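Local coordinates for protein beta-N-acetylhexosaminidase (Mycobacterium smegmatis, PDB 4YYF) that probably hydrolyses terminal non-reducing N-acetyl-D-hexosamine residues from N-acetyl-beta-D-hexosaminides, as a member of glycosyl hydrolase family 3, at residues Cys34-Ala38 with Gly360-Cys364; Arg42-Ala46 with Leu331-Glu335; Gln47-Val53 with Asn318-Thr324. The protein carries 1 engineered substitution. All coordinates share one frame. Residue numbers count along the deposited sequence, not the author numbering.

How the interactions relate
Interaction 3 lies deepest, its centre about 10 Å from that of the chain, and joins two parallel strands by backbone hydrogen bonds and packed side chains. Interaction 2, its centre about 20 Å out, pairs the helix just before the first of those strands with the helix just after the second; its leucines are buried and its salt bridges lie at the margin. The two contacts touch where Leu331 CD2 meets Leu49 CD1 at 3.7 Å. Interaction 1 is a surface contact between loops, held covalently by a disulfide. It reaches interaction 2 through Ala37 O and Lys44 NZ, 2.8 Å apart, probably a hydrogen bond. Along the chain the three are nested, interaction 1 outermost.

Interaction 1: Cys34-Ala38 with Gly360-Cys364; sequences CDLAA and GPLRC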
ATOM      1  N   CYS A  34      23.555  -5.361  16.168  1.00 70.48           N
ATOM      2  CA  CYS A  34      22.287  -5.028  16.815  1.00 65.69           C
ATOM      3  C   CYS A  34      21.140  -5.956  16.407  1.00 59.07           C
ATOM      4  O   CYS A  34      21.295  -6.849  15.567  1.00 60.45           O
ATOM      5  CB  CYS A  34      21.905  -3.567  16.569  1.00 65.26           C
ATOM      6  SG  CYS A  34      21.754  -3.114  14.824  1.00104.68           S
ATOM      7  N   ASP A  35      19.981  -5.713  17.007  1.00 52.08           N
ATOM      8  CA  ASP A  35      18.893  -6.675  17.032  1.00 46.89           C
ATOM      9  C   ASP A  35      17.557  -5.952  16.883  1.00 42.61           C
ATOM     10  O   ASP A  35      17.263  -5.008  17.621  1.00 40.71           O
ATOM     11  CB  ASP A  35      18.963  -7.444  18.353  1.00 52.86           C
ATOM     12  CG  ASP A  35      17.755  -8.316  18.601  1.00 62.71           C
ATOM     13  OD1 ASP A  35      17.077  -8.726  17.631  1.00 65.92           O
ATOM     14  OD2 ASP A  35      17.490  -8.607  19.785  1.00 69.78           O
ATOM     15  N   LEU A  36      16.760  -6.395  15.913  1.00 37.13           N
ATOM     16  CA  LEU A  36      15.469  -5.786  15.609  1.00 36.41           C
ATOM     17  C   LEU A  36      14.576  -5.668  16.845  1.00 38.31           C
ATOM     18  O   LEU A  36      13.940  -4.644  17.070  1.00 34.56           O
ATOM     19  CB  LEU A  36      14.764  -6.620  14.541  1.00 36.50           C
ATOM     20  CG  LEU A  36      13.623  -5.988  13.762  1.00 35.86           C
ATOM     21  CD1 LEU A  36      14.132  -4.810  12.950  1.00 29.29           C
ATOM     22  CD2 LEU A  36      12.971  -7.038  12.865  1.00 35.21           C
ATOM     23  N   ALA A  37      14.542  -6.720  17.652  1.00 37.01           N
ATOM     24  CA  ALA A  37      13.662  -6.757  18.820  1.00 42.76           C
ATOM     25  C   ALA A  37      14.109  -5.801  19.927  1.00 43.49           C
ATOM     26  O   ALA A  37      13.344  -5.508  20.847  1.00 40.17           O
ATOM     27  CB  ALA A  37      13.555  -8.179  19.356  1.00 47.11           C
ATOM     28  N   ALA A  38      15.343  -5.310  19.829  1.00 42.80           N
ATOM     29  CA  ALA A  38      15.918  -4.478  20.882  1.00 44.80           C
ATOM     30  C   ALA A  38      15.835  -2.981  20.609  1.00 42.99           C
ATOM     31  O   ALA A  38      16.411  -2.190  21.350  1.00 48.02           O
ATOM     32  CB  ALA A  38      17.360  -4.879  21.139  1.00 49.33           C
ATOM     33  N   GLY A 360      16.699  -3.957   3.123  1.00 23.97           N
ATOM     34  CA  GLY A 360      18.082  -4.339   3.380  1.00 25.12           C
ATOM     35  C   GLY A 360      18.390  -4.432   4.867  1.00 27.70           C
ATOM     36  O   GLY A 360      17.506  -4.239   5.700  1.00 25.23           O
ATOM     37  N   PRO A 361      19.660  -4.711   5.212  1.00 32.46           N
ATOM     38  CA  PRO A 361      20.092  -5.035   6.583  1.00 32.68           C
ATOM     39  C   PRO A 361      19.933  -3.884   7.576  1.00 35.23           C
ATOM     40  O   PRO A 361      19.894  -2.712   7.177  1.00 31.01           O
ATOM     41  CB  PRO A 361      21.588  -5.347   6.415  1.00 40.87           C
ATOM     42  CG  PRO A 361      21.796  -5.575   4.941  1.00 40.41           C
ATOM     43  CD  PRO A 361      20.784  -4.708   4.260  1.00 37.12           C
ATOM     44  N   LEU A 362      19.849  -4.221   8.862  1.00 32.32           N
ATOM     45  CA  LEU A 362      19.860  -3.221   9.928  1.00 34.68           C
ATOM     46  C   LEU A 362      21.131  -2.395   9.855  1.00 36.27           C
ATOM     47  O   LEU A 362      22.193  -2.904   9.492  1.00 36.52           O
ATOM     48  CB  LEU A 362      19.784  -3.886  11.305  1.00 40.38           C
ATOM     49  CG  LEU A 362      18.415  -4.216  11.889  1.00 41.40           C
ATOM     50  CD1 LEU A 362      18.560  -5.069  13.145  1.00 42.27           C
ATOM     51  CD2 LEU A 362      17.661  -2.938  12.220  1.00 39.37           C
ATOM     52  N   ARG A 363      21.020  -1.116  10.197  1.00 39.62           N
ATOM     53  CA  ARG A 363      22.186  -0.248  10.262  1.00 44.49           C
ATOM     54  C   ARG A 363      22.540   0.029  11.719  1.00 53.60           C
ATOM     55  O   ARG A 363      21.908   0.855  12.379  1.00 53.46           O
ATOM     56  CB  ARG A 363      21.929   1.043   9.482  1.00 40.82           C
ATOM     57  CG  ARG A 363      21.801   0.801   7.981  1.00 42.82           C
ATOM     58  CD  ARG A 363      20.683   1.617   7.337  1.00 38.59           C
ATOM     59  NE  ARG A 363      20.675   1.448   5.886  1.00 30.41           N
ATOM     60  CZ  ARG A 363      20.479   2.430   5.011  1.00 29.15           C
ATOM     61  NH1 ARG A 363      20.252   3.672   5.433  1.00 21.95           N
ATOM     62  NH2 ARG A 363      20.503   2.166   3.713  1.00 28.00           N
ATOM     63  N   CYS A 364      23.545  -0.691  12.212  1.00 60.12           N
ATOM     64  CA  CYS A 364      23.950  -0.616  13.612  1.00 63.06           C
ATOM     65  C   CYS A 364      24.984   0.480  13.829  1.00 64.67           C
ATOM     66  O   CYS A 364      24.812   1.344  14.685  1.00 66.81           O
ATOM     67  CB  CYS A 364      24.517  -1.965  14.070  1.00 63.89           C
ATOM     68  SG  CYS A 364      23.443  -3.381  13.721  1.00 90.13           S
TER
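The covalent link comes first. Cys34 SG and Cys364 SG lie 2.0 Å apart, with a disulfide dihedral of -79° and Cys34 CA 5.7 Å from Cys364 CA. Both CA-to-CB bonds point toward the partner segment, Cys34 with chi1 p and Cys364 with chi1 m, so the sulfurs meet between two loop backbones that share no hydrogen bond.

Apolar contacts fill in beside the disulfide, and Leu362 makes most of them. Leu362 CD1 sits 4.1 Å from Cys34 SG, while Leu362 CD2 lies 4.1 Å from Leu36 CD1. Leu362 CD1 also rests against the backbone in van der Waals contact, 3.6 Å from Leu36 N. The CA-to-CB bond of Leu36 runs sideways, but the end of its side chain swings nearer to Leu362. Leu36 also packs on Leu352 and Ala356 of helix 345-357, and both leucines touch Leu97, which ties the contact to the body of the fold.

Polar bonds stay within or beyond the segments. Ala38 N donates to Asp35 O at 2.9 Å, bending the chain into the short 3-10 segment 36-38, and Ala37 N makes a weak bond to Asp35 OD1 at 3.2 Å. The CA-to-CB bond of Arg363 points away from 34-38, and its NH1 hydrogen-bonds to Ala94 O and Ala91 O.

With only 231 Å² buried, this is a terminal disulfide: it fastens the first and last modelled residues together across the surface of a TIM-barrel domain.

Interaction 2: Arg42-Ala46 with Leu331-Glu335; sequences RDKLA and LDRLE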
ATOM      1  N   ARG A  42       9.302   3.286  20.528  1.00 25.15           N
ATOM      2  CA  ARG A  42       8.796   4.320  19.629  1.00 21.52           C
ATOM      3  C   ARG A  42       9.364   4.144  18.218  1.00 20.07           C
ATOM      4  O   ARG A  42       8.681   4.411  17.228  1.00 21.64           O
ATOM      5  CB  ARG A  42       9.113   5.713  20.203  1.00 24.15           C
ATOM      6  CG  ARG A  42       8.478   6.894  19.467  1.00 20.83           C
ATOM      7  CD  ARG A  42       8.681   8.172  20.276  1.00 24.26           C
ATOM      8  NE  ARG A  42       8.047   9.356  19.692  1.00 26.31           N
ATOM      9  CZ  ARG A  42       6.829   9.789  20.005  1.00 27.67           C
ATOM     10  NH1 ARG A  42       6.078   9.124  20.887  1.00 22.08           N
ATOM     11  NH2 ARG A  42       6.356  10.891  19.430  1.00 27.91           N
ATOM     12  N   ASP A  43      10.600   3.672  18.111  1.00 22.30           N
ATOM     13  CA  ASP A  43      11.178   3.453  16.780  1.00 20.29           C
ATOM     14  C   ASP A  43      10.619   2.205  16.098  1.00 18.80           C
ATOM     15  O   ASP A  43      10.531   2.151  14.863  1.00 18.82           O
ATOM     16  CB  ASP A  43      12.708   3.400  16.843  1.00 29.02           C
ATOM     17  CG  ASP A  43      13.320   4.730  17.248  1.00 36.53           C
ATOM     18  OD1 ASP A  43      12.603   5.756  17.230  1.00 41.11           O
ATOM     19  OD2 ASP A  43      14.519   4.747  17.590  1.00 40.38           O
ATOM     20  N   LYS A  44      10.258   1.200  16.896  1.00 19.10           N
ATOM     21  CA  LYS A  44       9.541   0.045  16.363  1.00 19.70           C
ATOM     22  C   LYS A  44       8.215   0.499  15.799  1.00 20.83           C
ATOM     23  O   LYS A  44       7.821   0.065  14.728  1.00 19.91           O
ATOM     24  CB  LYS A  44       9.268  -0.993  17.442  1.00 17.99           C
ATOM     25  CG  LYS A  44      10.488  -1.685  17.993  1.00 19.75           C
ATOM     26  CD  LYS A  44      10.048  -2.740  18.990  1.00 26.24           C
ATOM     27  CE  LYS A  44      11.192  -3.653  19.381  1.00 34.04           C
ATOM     28  NZ  LYS A  44      10.693  -4.796  20.209  1.00 36.18           N
ATOM     29  N   LEU A  45       7.517   1.362  16.538  1.00 19.71           N
ATOM     30  CA  LEU A  45       6.221   1.886  16.080  1.00 15.13           C
ATOM     31  C   LEU A  45       6.353   2.744  14.827  1.00 19.78           C
ATOM     32  O   LEU A  45       5.531   2.641  13.895  1.00 15.24           O
ATOM     33  CB  LEU A  45       5.510   2.673  17.197  1.00 17.39           C
ATOM     34  CG  LEU A  45       5.085   1.816  18.400  1.00 19.12           C
ATOM     35  CD1 LEU A  45       4.651   2.672  19.588  1.00 18.30           C
ATOM     36  CD2 LEU A  45       3.963   0.881  17.977  1.00 18.66           C
ATOM     37  N   ALA A  46       7.392   3.577  14.776  1.00 16.29           N
ATOM     38  CA  ALA A  46       7.574   4.443  13.608  1.00 15.56           C
ATOM     39  C   ALA A  46       7.853   3.625  12.349  1.00 16.18           C
ATOM     40  O   ALA A  46       7.554   4.056  11.232  1.00 16.62           O
ATOM     41  CB  ALA A  46       8.692   5.476  13.854  1.00 16.53           C
ATOM     42  N   LEU A 331       2.471   8.583  17.058  1.00 20.19           N
ATOM     43  CA  LEU A 331       3.387   7.783  17.863  1.00 20.58           C
ATOM     44  C   LEU A 331       3.040   7.855  19.351  1.00 21.29           C
ATOM     45  O   LEU A 331       3.119   6.854  20.063  1.00 21.64           O
ATOM     46  CB  LEU A 331       4.830   8.231  17.615  1.00 17.08           C
ATOM     47  CG  LEU A 331       5.356   7.873  16.218  1.00 17.64           C
ATOM     48  CD1 LEU A 331       6.721   8.514  15.986  1.00 18.38           C
ATOM     49  CD2 LEU A 331       5.441   6.354  16.029  1.00 17.68           C
ATOM     50  N   ASP A 332       2.657   9.039  19.821  1.00 24.95           N
ATOM     51  CA  ASP A 332       2.177   9.192  21.196  1.00 25.10           C
ATOM     52  C   ASP A 332       0.993   8.281  21.484  1.00 26.30           C
ATOM     53  O   ASP A 332       0.926   7.634  22.529  1.00 30.92           O
ATOM     54  CB  ASP A 332       1.759  10.644  21.469  1.00 25.80           C
ATOM     55  CG  ASP A 332       2.938  11.561  21.677  1.00 27.13           C
ATOM     56  OD1 ASP A 332       4.083  11.067  21.692  1.00 28.84           O
ATOM     57  OD2 ASP A 332       2.719  12.779  21.834  1.00 28.47           O
ATOM     58  N   ARG A 333       0.047   8.237  20.558  1.00 21.69           N
ATOM     59  CA  ARG A 333      -1.164   7.451  20.775  1.00 22.14           C
ATOM     60  C   ARG A 333      -0.840   5.954  20.733  1.00 25.51           C
ATOM     61  O   ARG A 333      -1.432   5.153  21.457  1.00 27.03           O
ATOM     62  CB  ARG A 333      -2.221   7.807  19.716  1.00 25.05           C
ATOM     63  CG  ARG A 333      -3.550   7.048  19.838  1.00 24.90           C
ATOM     64  CD  ARG A 333      -4.306   7.431  21.113  1.00 26.02           C
ATOM     65  NE  ARG A 333      -5.583   6.717  21.269  1.00 29.34           N
ATOM     66  CZ  ARG A 333      -5.747   5.610  21.991  1.00 30.69           C
ATOM     67  NH1 ARG A 333      -4.716   5.074  22.630  1.00 28.22           N
ATOM     68  NH2 ARG A 333      -6.943   5.034  22.081  1.00 29.87           N
ATOM     69  N   LEU A 334       0.113   5.574  19.886  1.00 21.61           N
ATOM     70  CA  LEU A 334       0.462   4.166  19.762  1.00 21.29           C
ATOM     71  C   LEU A 334       1.160   3.646  21.018  1.00 26.48           C
ATOM     72  O   LEU A 334       0.896   2.528  21.457  1.00 27.78           O
ATOM     73  CB  LEU A 334       1.310   3.920  18.515  1.00 17.72           C
ATOM     74  CG  LEU A 334       0.540   4.108  17.205  1.00 16.04           C
ATOM     75  CD1 LEU A 334       1.443   3.841  16.000  1.00 16.78           C
ATOM     76  CD2 LEU A 334      -0.669   3.180  17.184  1.00 17.51           C
ATOM     77  N   GLU A 335       2.036   4.460  21.598  1.00 28.71           N
ATOM     78  CA  GLU A 335       2.656   4.119  22.872  1.00 33.54           C
ATOM     79  C   GLU A 335       1.623   3.960  23.994  1.00 32.75           C
ATOM     80  O   GLU A 335       1.721   3.047  24.815  1.00 32.10           O
ATOM     81  CB  GLU A 335       3.712   5.162  23.252  1.00 31.44           C
ATOM     82  CG  GLU A 335       4.904   5.202  22.318  1.00 29.27           C
ATOM     83  CD  GLU A 335       6.126   5.861  22.954  1.00 37.72           C
ATOM     84  OE1 GLU A 335       6.502   6.977  22.524  1.00 37.10           O
ATOM     85  OE2 GLU A 335       6.718   5.258  23.881  1.00 41.17           O
TER
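Leu331 opens the contact, Leu331 CA lying 6.7 Å from Arg42 CA, the nearest pair. Leu331 CD2 lies 3.9 Å from Leu45 CB and 4.0 Å from Ala46 CB, and Leu331 CB sits over one face of the Arg42 guanidinium, 3.5 Å from Arg42 CZ. Asp332 follows at the guanidinium edge: Asp332 OD1 accepts from Arg42 NH1 at 2.9 Å and, weakly, from Arg42 NH2 at 3.2 Å. Leu334 returns to the apolar side, Leu334 CB 3.7 Å from Leu45 CD1. Glu335, one turn beyond Leu331, completes a salt-bridge network, with Glu335 OE1 2.7 Å from Arg42 NH1; Glu335 CG also packs on Leu45 CD1 at 3.7 Å. The extended Arg42 side chain (chi1 to chi3 all t) lets one guanidinium reach both acids. The axes approach to 9.9 Å at 116°, so the short helix leading into the first barrel strand lies across, not alongside, helix 327-340: an N-terminal helix added to the TIM barrel and packed on the helix that follows its last strand.

Interaction 3: Gln47-Val53 with Asn318-Thr324; sequences QLLTVGV and NALWITT
At the apolar centre Val51 CG1 stands 3.6 Å from the centroid of the Trp321 six-membered ring, 10° off its normal, a CH-pi contact. Leu49 CD2 approaches the ring edge, 4.0 Å from Trp321 CZ3. Helices 304-314 and 327-340 cover this face, Val308 meeting Leu49 (m), Ala319 and Trp321 (chi1 78°, chi2 101°), Val327 meeting Val51 and Trp321. On the opposite face Thr50 CG2 touches Leu320 CD2 at 3.6 Å.

Parallel strands 49-52 and 319-321 (8°, axes 4.8 Å apart) pair Leu49 with Ala319, Thr50 with Leu320 and Val51 with Trp321. This closes a TIM barrel, first strand beside last. Phi/psi is near -120/135 for 49-51, -105/128 for Ala319 and Leu320, and -150/173 for Trp321. Backbone hydrogen bonds, donor first: Ala319 N to Leu48 O (2.8 Å), Thr50 N to Ala319 O (2.9 Å), Trp321 N to Thr50 O (3.1 Å), Gly52 N to Trp321 O (3.0 Å). A CB on Gly52 would fall 2.5 Å from Ile322 O. Thr324 CG2 lies 3.3 Å from Gly52 O, 3.9 Å from Val53 CG1.

At the polar edge Thr50 (m) OG1 donates a hydrogen bond to Asn318 (t) OD1 at 2.6 Å. Water 1 accepts from Asn318 ND2 (2.9 Å) and donates to Gln47 O and Leu49 O (2.7 Å each).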
ATOM      1  N   GLN A  47       8.413   2.432  12.522  1.00 14.94           N
ATOM      2  CA  GLN A  47       8.701   1.585  11.374  1.00 15.26           C
ATOM      3  C   GLN A  47       7.421   1.072  10.695  1.00 17.84           C
ATOM      4  O   GLN A  47       7.452   0.612   9.550  1.00 18.81           O
ATOM      5  CB  GLN A  47       9.608   0.428  11.815  1.00 19.67           C
ATOM      6  CG  GLN A  47      10.047  -0.480  10.697  1.00 26.86           C
ATOM      7  CD  GLN A  47      10.846   0.234   9.624  1.00 28.11           C
ATOM      8  OE1 GLN A  47      10.704  -0.078   8.426  1.00 23.01           O
ATOM      9  NE2 GLN A  47      11.708   1.186  10.042  1.00 18.93           N
ATOM     10  N   LEU A  48       6.294   1.172  11.394  1.00 16.71           N
ATOM     11  CA  LEU A  48       5.015   0.682  10.879  1.00 14.43           C
ATOM     12  C   LEU A  48       4.225   1.763  10.132  1.00 16.53           C
ATOM     13  O   LEU A  48       3.069   1.535   9.755  1.00 17.91           O
ATOM     14  CB  LEU A  48       4.152   0.150  12.032  1.00 14.19           C
ATOM     15  CG  LEU A  48       4.845  -0.846  12.958  1.00 17.81           C
ATOM     16  CD1 LEU A  48       3.892  -1.383  14.027  1.00 19.92           C
ATOM     17  CD2 LEU A  48       5.476  -1.990  12.156  1.00 16.12           C
ATOM     18  N   LEU A  49       4.825   2.940   9.957  1.00 12.81           N
ATOM     19  CA  LEU A  49       4.137   4.084   9.358  1.00 14.56           C
ATOM     20  C   LEU A  49       4.749   4.448   8.012  1.00 16.36           C
ATOM     21  O   LEU A  49       5.971   4.405   7.848  1.00 16.68           O
ATOM     22  CB  LEU A  49       4.219   5.310  10.284  1.00 14.81           C
ATOM     23  CG  LEU A  49       3.901   5.103  11.771  1.00 15.85           C
ATOM     24  CD1 LEU A  49       4.084   6.404  12.537  1.00 16.41           C
ATOM     25  CD2 LEU A  49       2.490   4.549  11.950  1.00 14.26           C
ATOM     26  N   THR A  50       3.905   4.811   7.049  1.00 14.94           N
ATOM     27  CA  THR A  50       4.386   5.394   5.792  1.00 13.34           C
ATOM     28  C   THR A  50       3.675   6.722   5.610  1.00 12.89           C
ATOM     29  O   THR A  50       2.446   6.786   5.705  1.00 12.78           O
ATOM     30  CB  THR A  50       4.099   4.483   4.588  1.00 12.92           C
ATOM     31  OG1 THR A  50       4.760   3.220   4.784  1.00 14.33           O
ATOM     32  CG2 THR A  50       4.628   5.127   3.295  1.00 13.19           C
ATOM     33  N   VAL A  51       4.434   7.793   5.383  1.00 13.31           N
ATOM     34  CA  VAL A  51       3.828   9.118   5.359  1.00 14.32           C
ATOM     35  C   VAL A  51       4.192   9.906   4.108  1.00 12.56           C
ATOM     36  O   VAL A  51       5.343   9.899   3.666  1.00 14.22           O
ATOM     37  CB  VAL A  51       4.187   9.944   6.630  1.00 17.61           C
ATOM     38  CG1 VAL A  51       3.508   9.348   7.853  1.00 18.21           C
ATOM     39  CG2 VAL A  51       5.711  10.014   6.827  1.00 13.07           C
ATOM     40  N   GLY A  52       3.199  10.575   3.537  1.00 13.81           N
ATOM     41  CA  GLY A  52       3.428  11.429   2.378  1.00 14.71           C
ATOM     42  C   GLY A  52       4.248  12.644   2.760  1.00 17.22           C
ATOM     43  O   GLY A  52       4.060  13.199   3.851  1.00 14.16           O
ATOM     44  N   VAL A  53       5.160  13.051   1.868  1.00 13.75           N
ATOM     45  CA  VAL A  53       6.041  14.196   2.090  1.00 13.36           C
ATOM     46  C   VAL A  53       5.869  15.223   0.970  1.00 15.39           C
ATOM     47  O   VAL A  53       5.550  14.851  -0.149  1.00 16.69           O
ATOM     48  CB  VAL A  53       7.513  13.761   2.165  1.00 16.39           C
ATOM     49  CG1 VAL A  53       7.730  12.789   3.332  1.00 15.19           C
ATOM     50  CG2 VAL A  53       7.951  13.114   0.854  1.00 17.56           C
ATOM     51  N   ASN A 318       1.305  -1.985   8.038  1.00 15.23           N
ATOM     52  CA  ASN A 318       1.801  -0.670   7.663  1.00 15.72           C
ATOM     53  C   ASN A 318       0.668   0.323   7.461  1.00 15.66           C
ATOM     54  O   ASN A 318      -0.173   0.154   6.580  1.00 15.63           O
ATOM     55  CB  ASN A 318       2.658  -0.767   6.399  1.00 16.42           C
ATOM     56  CG  ASN A 318       3.589   0.419   6.241  1.00 15.09           C
ATOM     57  OD1 ASN A 318       3.149   1.545   6.009  1.00 16.83           O
ATOM     58  ND2 ASN A 318       4.885   0.170   6.372  1.00 16.70           N
ATOM     59  N   ALA A 319       0.654   1.355   8.291  1.00 11.69           N
ATOM     60  CA  ALA A 319      -0.396   2.371   8.251  1.00 12.98           C
ATOM     61  C   ALA A 319       0.092   3.545   7.435  1.00 18.89           C
ATOM     62  O   ALA A 319       1.120   4.160   7.759  1.00 18.21           O
ATOM     63  CB  ALA A 319      -0.748   2.821   9.664  1.00 16.97           C
ATOM     64  N   LEU A 320      -0.660   3.863   6.383  1.00 14.94           N
ATOM     65  CA  LEU A 320      -0.259   4.865   5.407  1.00 12.71           C
ATOM     66  C   LEU A 320      -1.201   6.065   5.470  1.00 14.83           C
ATOM     67  O   LEU A 320      -2.418   5.896   5.519  1.00 15.07           O
ATOM     68  CB  LEU A 320      -0.319   4.225   4.008  1.00 13.75           C
ATOM     69  CG  LEU A 320      -0.030   4.956   2.680  1.00 25.89           C
ATOM     70  CD1 LEU A 320      -1.227   5.681   2.134  1.00 30.28           C
ATOM     71  CD2 LEU A 320       1.124   5.914   2.783  1.00 26.23           C
ATOM     72  N   TRP A 321      -0.638   7.271   5.480  1.00 16.79           N
ATOM     73  CA  TRP A 321      -1.424   8.493   5.264  1.00 15.52           C
ATOM     74  C   TRP A 321      -0.535   9.551   4.618  1.00 18.08           C
ATOM     75  O   TRP A 321       0.660   9.324   4.446  1.00 15.43           O
ATOM     76  CB  TRP A 321      -2.136   8.971   6.542  1.00 14.41           C
ATOM     77  CG  TRP A 321      -1.295   9.710   7.566  1.00 15.47           C
ATOM     78  CD1 TRP A 321      -1.240  11.070   7.758  1.00 17.35           C
ATOM     79  CD2 TRP A 321      -0.442   9.128   8.569  1.00 17.48           C
ATOM     80  NE1 TRP A 321      -0.394  11.363   8.810  1.00 19.60           N
ATOM     81  CE2 TRP A 321       0.105  10.192   9.321  1.00 17.89           C
ATOM     82  CE3 TRP A 321      -0.085   7.813   8.894  1.00 18.89           C
ATOM     83  CZ2 TRP A 321       1.003   9.976  10.377  1.00 14.73           C
ATOM     84  CZ3 TRP A 321       0.802   7.599   9.945  1.00 17.28           C
ATOM     85  CH2 TRP A 321       1.336   8.677  10.672  1.00 14.35           C
ATOM     86  N   ILE A 322      -1.099  10.682   4.208  1.00 16.32           N
ATOM     87  CA  ILE A 322      -0.388  11.476   3.207  1.00 18.95           C
ATOM     88  C   ILE A 322       0.291  12.756   3.686  1.00 15.66           C
ATOM     89  O   ILE A 322       0.727  13.565   2.872  1.00 16.34           O
ATOM     90  CB  ILE A 322      -1.236  11.713   1.925  1.00 20.78           C
ATOM     91  CG1 ILE A 322      -2.452  12.597   2.208  1.00 18.52           C
ATOM     92  CG2 ILE A 322      -1.664  10.366   1.318  1.00 21.42           C
ATOM     93  CD1 ILE A 322      -3.221  12.984   0.950  1.00 19.50           C
ATOM     94  N   THR A 323       0.416  12.919   5.001  1.00 17.02           N
ATOM     95  CA  THR A 323       1.102  14.077   5.573  1.00 19.72           C
ATOM     96  C   THR A 323       1.999  13.658   6.741  1.00 21.52           C
ATOM     97  O   THR A 323       1.772  12.618   7.358  1.00 19.98           O
ATOM     98  CB  THR A 323       0.092  15.124   6.072  1.00 18.68           C
ATOM     99  OG1 THR A 323      -0.899  14.453   6.858  1.00 17.53           O
ATOM    100  CG2 THR A 323      -0.596  15.832   4.901  1.00 17.30           C
ATOM    101  N   THR A 324       2.997  14.484   7.057  1.00 19.30           N
ATOM    102  CA  THR A 324       3.937  14.194   8.140  1.00 16.84           C
ATOM    103  C   THR A 324       3.574  14.863   9.464  1.00 18.64           C
ATOM    104  O   THR A 324       4.123  14.495  10.508  1.00 17.32           O
ATOM    105  CB  THR A 324       5.341  14.696   7.797  1.00 14.89           C
ATOM    106  OG1 THR A 324       5.274  16.111   7.582  1.00 18.02           O
ATOM    107  CG2 THR A 324       5.882  14.001   6.532  1.00 14.90           C
TER
HETATM  108  O   HOH W   1       7.047   1.982   7.212  1.00 18.37           O
HETATM  109  O   HOH W   2       3.769  16.410   4.689  1.00 20.11           O